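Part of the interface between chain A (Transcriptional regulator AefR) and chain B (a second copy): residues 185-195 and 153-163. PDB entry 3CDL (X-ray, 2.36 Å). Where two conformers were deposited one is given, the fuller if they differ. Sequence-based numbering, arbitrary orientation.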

# COMPACT_ATOMS: atom_id res chain seq x y z
N SER A 185 -0.72 -19.32 2.71
CA SER A 185 -0.89 -19.95 3.99
C SER A 185 0.34 -19.80 4.91
O SER A 185 0.21 -19.95 6.11
CB SER A 185 -1.40 -21.39 3.82
OG SER A 185 -0.44 -22.36 4.18
N ASN A 186 1.51 -19.45 4.38
CA ASN A 186 2.60 -18.98 5.23
C ASN A 186 2.40 -17.56 5.75
O ASN A 186 2.83 -17.25 6.87
CB ASN A 186 3.94 -18.98 4.51
CG ASN A 186 4.45 -20.38 4.18
OD1 ASN A 186 5.26 -20.52 3.29
ND2 ASN A 186 3.96 -21.40 4.89
N VAL A 187 1.81 -16.66 4.95
CA VAL A 187 1.65 -15.29 5.46
C VAL A 187 0.47 -15.24 6.44
O VAL A 187 0.54 -14.51 7.42
CB VAL A 187 1.64 -14.10 4.39
CG1 VAL A 187 2.44 -14.43 3.10
CG2 VAL A 187 0.28 -13.63 4.10
N VAL A 188 -0.55 -16.08 6.20
CA VAL A 188 -1.62 -16.25 7.20
C VAL A 188 -1.16 -16.84 8.58
O VAL A 188 -1.33 -16.18 9.63
CB VAL A 188 -2.91 -16.91 6.63
CG1 VAL A 188 -3.92 -17.13 7.74
CG2 VAL A 188 -3.53 -15.99 5.55
N GLU A 189 -0.51 -18.02 8.57
CA GLU A 189 0.17 -18.57 9.77
C GLU A 189 1.06 -17.58 10.49
O GLU A 189 1.02 -17.50 11.72
CB GLU A 189 1.08 -19.77 9.45
CG GLU A 189 0.45 -20.93 8.66
CD GLU A 189 -0.99 -21.12 9.02
OE1 GLU A 189 -1.85 -20.96 8.11
OE2 GLU A 189 -1.26 -21.40 10.22
N SER A 190 1.90 -16.88 9.74
CA SER A 190 2.90 -16.02 10.35
C SER A 190 2.25 -14.81 11.01
O SER A 190 2.59 -14.46 12.13
CB SER A 190 3.93 -15.55 9.34
OG SER A 190 5.11 -15.18 10.00
N ALA A 191 1.30 -14.20 10.31
CA ALA A 191 0.52 -13.12 10.87
C ALA A 191 -0.14 -13.56 12.17
O ALA A 191 -0.07 -12.85 13.18
CB ALA A 191 -0.55 -12.61 9.85
N LEU A 192 -0.75 -14.74 12.14
CA LEU A 192 -1.43 -15.29 13.32
C LEU A 192 -0.52 -15.42 14.52
O LEU A 192 -0.85 -14.98 15.63
CB LEU A 192 -1.94 -16.67 12.99
CG LEU A 192 -3.43 -16.78 12.75
CD1 LEU A 192 -3.77 -18.23 12.94
CD2 LEU A 192 -4.22 -15.89 13.72
N ASN A 193 0.62 -16.04 14.28
CA ASN A 193 1.63 -16.25 15.29
C ASN A 193 2.16 -14.96 15.84
O ASN A 193 2.17 -14.78 17.04
CB ASN A 193 2.74 -17.08 14.70
CG ASN A 193 2.35 -18.52 14.58
OD1 ASN A 193 1.45 -18.99 15.29
ND2 ASN A 193 3.02 -19.24 13.69
N MSE A 194 2.57 -14.07 14.95
CA MSE A 194 3.03 -12.73 15.28
C MSE A 194 2.00 -11.94 16.09
O MSE A 194 2.32 -11.35 17.14
CB MSE A 194 3.31 -11.98 14.00
CG MSE A 194 4.71 -12.10 13.48
SE MSE A 194 5.26 -10.28 13.04
CE MSE A 194 7.15 -10.60 13.30
N PHE A 195 0.77 -11.92 15.60
CA PHE A 195 -0.24 -11.13 16.26
C PHE A 195 -0.62 -11.64 17.67
O PHE A 195 -0.71 -10.86 18.63
CB PHE A 195 -1.49 -10.98 15.38
CG PHE A 195 -2.55 -10.15 16.02
CD1 PHE A 195 -2.56 -8.75 15.84
CD2 PHE A 195 -3.50 -10.73 16.86
CE1 PHE A 195 -3.53 -7.97 16.46
CE2 PHE A 195 -4.49 -9.95 17.49
CZ PHE A 195 -4.49 -8.56 17.29
N GLY B 153 13.87 -12.02 3.73
CA GLY B 153 12.92 -11.19 2.99
C GLY B 153 11.49 -11.30 3.49
O GLY B 153 10.77 -10.29 3.54
N PHE B 154 11.05 -12.50 3.84
CA PHE B 154 9.72 -12.67 4.44
C PHE B 154 9.62 -11.85 5.75
O PHE B 154 8.64 -11.14 5.99
CB PHE B 154 9.46 -14.16 4.66
CG PHE B 154 8.05 -14.49 5.00
CD1 PHE B 154 7.12 -14.76 4.00
CD2 PHE B 154 7.63 -14.54 6.34
CE1 PHE B 154 5.81 -15.06 4.30
CE2 PHE B 154 6.29 -14.86 6.66
CZ PHE B 154 5.39 -15.13 5.64
N ALA B 155 10.65 -11.91 6.57
CA ALA B 155 10.63 -11.26 7.86
C ALA B 155 10.70 -9.73 7.74
O ALA B 155 9.98 -9.01 8.46
CB ALA B 155 11.76 -11.80 8.72
N ALA B 156 11.53 -9.24 6.83
CA ALA B 156 11.69 -7.80 6.60
C ALA B 156 10.39 -7.15 6.12
O ALA B 156 10.07 -6.00 6.51
CB ALA B 156 12.84 -7.55 5.60
N THR B 157 9.63 -7.87 5.30
CA THR B 157 8.36 -7.37 4.76
C THR B 157 7.35 -7.05 5.87
O THR B 157 6.75 -5.99 5.87
CB THR B 157 7.81 -8.36 3.72
OG1 THR B 157 8.83 -8.57 2.73
CG2 THR B 157 6.51 -7.82 3.05
N GLN B 158 7.22 -7.97 6.81
CA GLN B 158 6.40 -7.79 8.00
C GLN B 158 6.92 -6.61 8.80
O GLN B 158 6.15 -5.70 9.18
CB GLN B 158 6.46 -9.07 8.85
CG GLN B 158 5.94 -10.32 8.13
CD GLN B 158 6.05 -11.55 8.99
OE1 GLN B 158 5.05 -12.16 9.32
NE2 GLN B 158 7.27 -11.92 9.37
N MSE B 159 8.24 -6.60 9.01
CA MSE B 159 8.91 -5.50 9.71
C MSE B 159 8.47 -4.16 9.10
O MSE B 159 8.02 -3.28 9.80
CB MSE B 159 10.43 -5.67 9.59
CG MSE B 159 11.21 -5.44 10.88
SE MSE B 159 13.15 -5.28 10.64
CE MSE B 159 13.74 -6.56 11.95
N HIS B 160 8.64 -4.05 7.78
CA HIS B 160 8.32 -2.86 7.01
C HIS B 160 6.85 -2.50 7.01
O HIS B 160 6.50 -1.32 7.14
CB HIS B 160 8.84 -2.98 5.59
CG HIS B 160 10.26 -2.55 5.44
ND1 HIS B 160 11.29 -3.43 5.16
CD2 HIS B 160 10.83 -1.32 5.55
CE1 HIS B 160 12.43 -2.76 5.08
NE2 HIS B 160 12.19 -1.48 5.33
N ALA B 161 6.01 -3.53 6.87
CA ALA B 161 4.55 -3.44 6.95
C ALA B 161 4.05 -2.85 8.26
O ALA B 161 3.08 -2.12 8.30
CB ALA B 161 3.92 -4.84 6.77
N LEU B 162 4.71 -3.20 9.35
CA LEU B 162 4.28 -2.70 10.66
C LEU B 162 4.45 -1.18 10.79
O LEU B 162 3.76 -0.59 11.58
CB LEU B 162 5.00 -3.45 11.78
CG LEU B 162 4.31 -4.65 12.49
CD1 LEU B 162 2.85 -4.92 12.05
CD2 LEU B 162 5.16 -5.95 12.52
N LEU B 163 5.33 -0.58 9.97
CA LEU B 163 5.59 0.88 9.92
C LEU B 163 4.84 1.57 8.78
O LEU B 163 4.19 2.58 8.97
CB LEU B 163 7.09 1.14 9.74
CG LEU B 163 8.02 1.35 10.96
CD1 LEU B 163 7.87 0.31 12.02
CD2 LEU B 163 9.51 1.49 10.54

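A single hydrogen bond joins these two helices across a contact that mixes polar and apolar pairs: Ser A190 OG donates to Gln B158 OE1 at 3.1 Å. Both residues are buried and both direct CA-to-CB toward the opposing helix, so the polar pair lies within the contact. The Gln B158 side chain is nearly extended at chi2 (178°, t), which carries its amide across a wide gap; the helix axes come no closer than 12.0 Å and cross at -56°. The amide's other end is also satisfied, since NE2 is hydrogen-bonded elsewhere in the structure.

Ser A190 OG also lies at the edge of the Phe B154 ring, near its plane, 3.6 Å from Phe B154 CE2. Phe B154 gives up 74 Å² of the 283 Å² buried in total, the largest share of any residue. Its CA-to-CB bond points toward the other helix and chi1 is t (-168°); Phe B154 CE1 meets Val A187 CG1 at 3.6 Å, and Phe B154 CZ lies 3.5 Å from Asn A186 O. Asn A186 O still accepts from Ser A190 N at 3.0 Å, so the helical bond is retained beside the ring.

Further along, selenomethionine Met A194 makes looser contacts: CE is 4.1 Å from Gln B158 NE2, and SE is 4.4 Å from Leu B162 CD2.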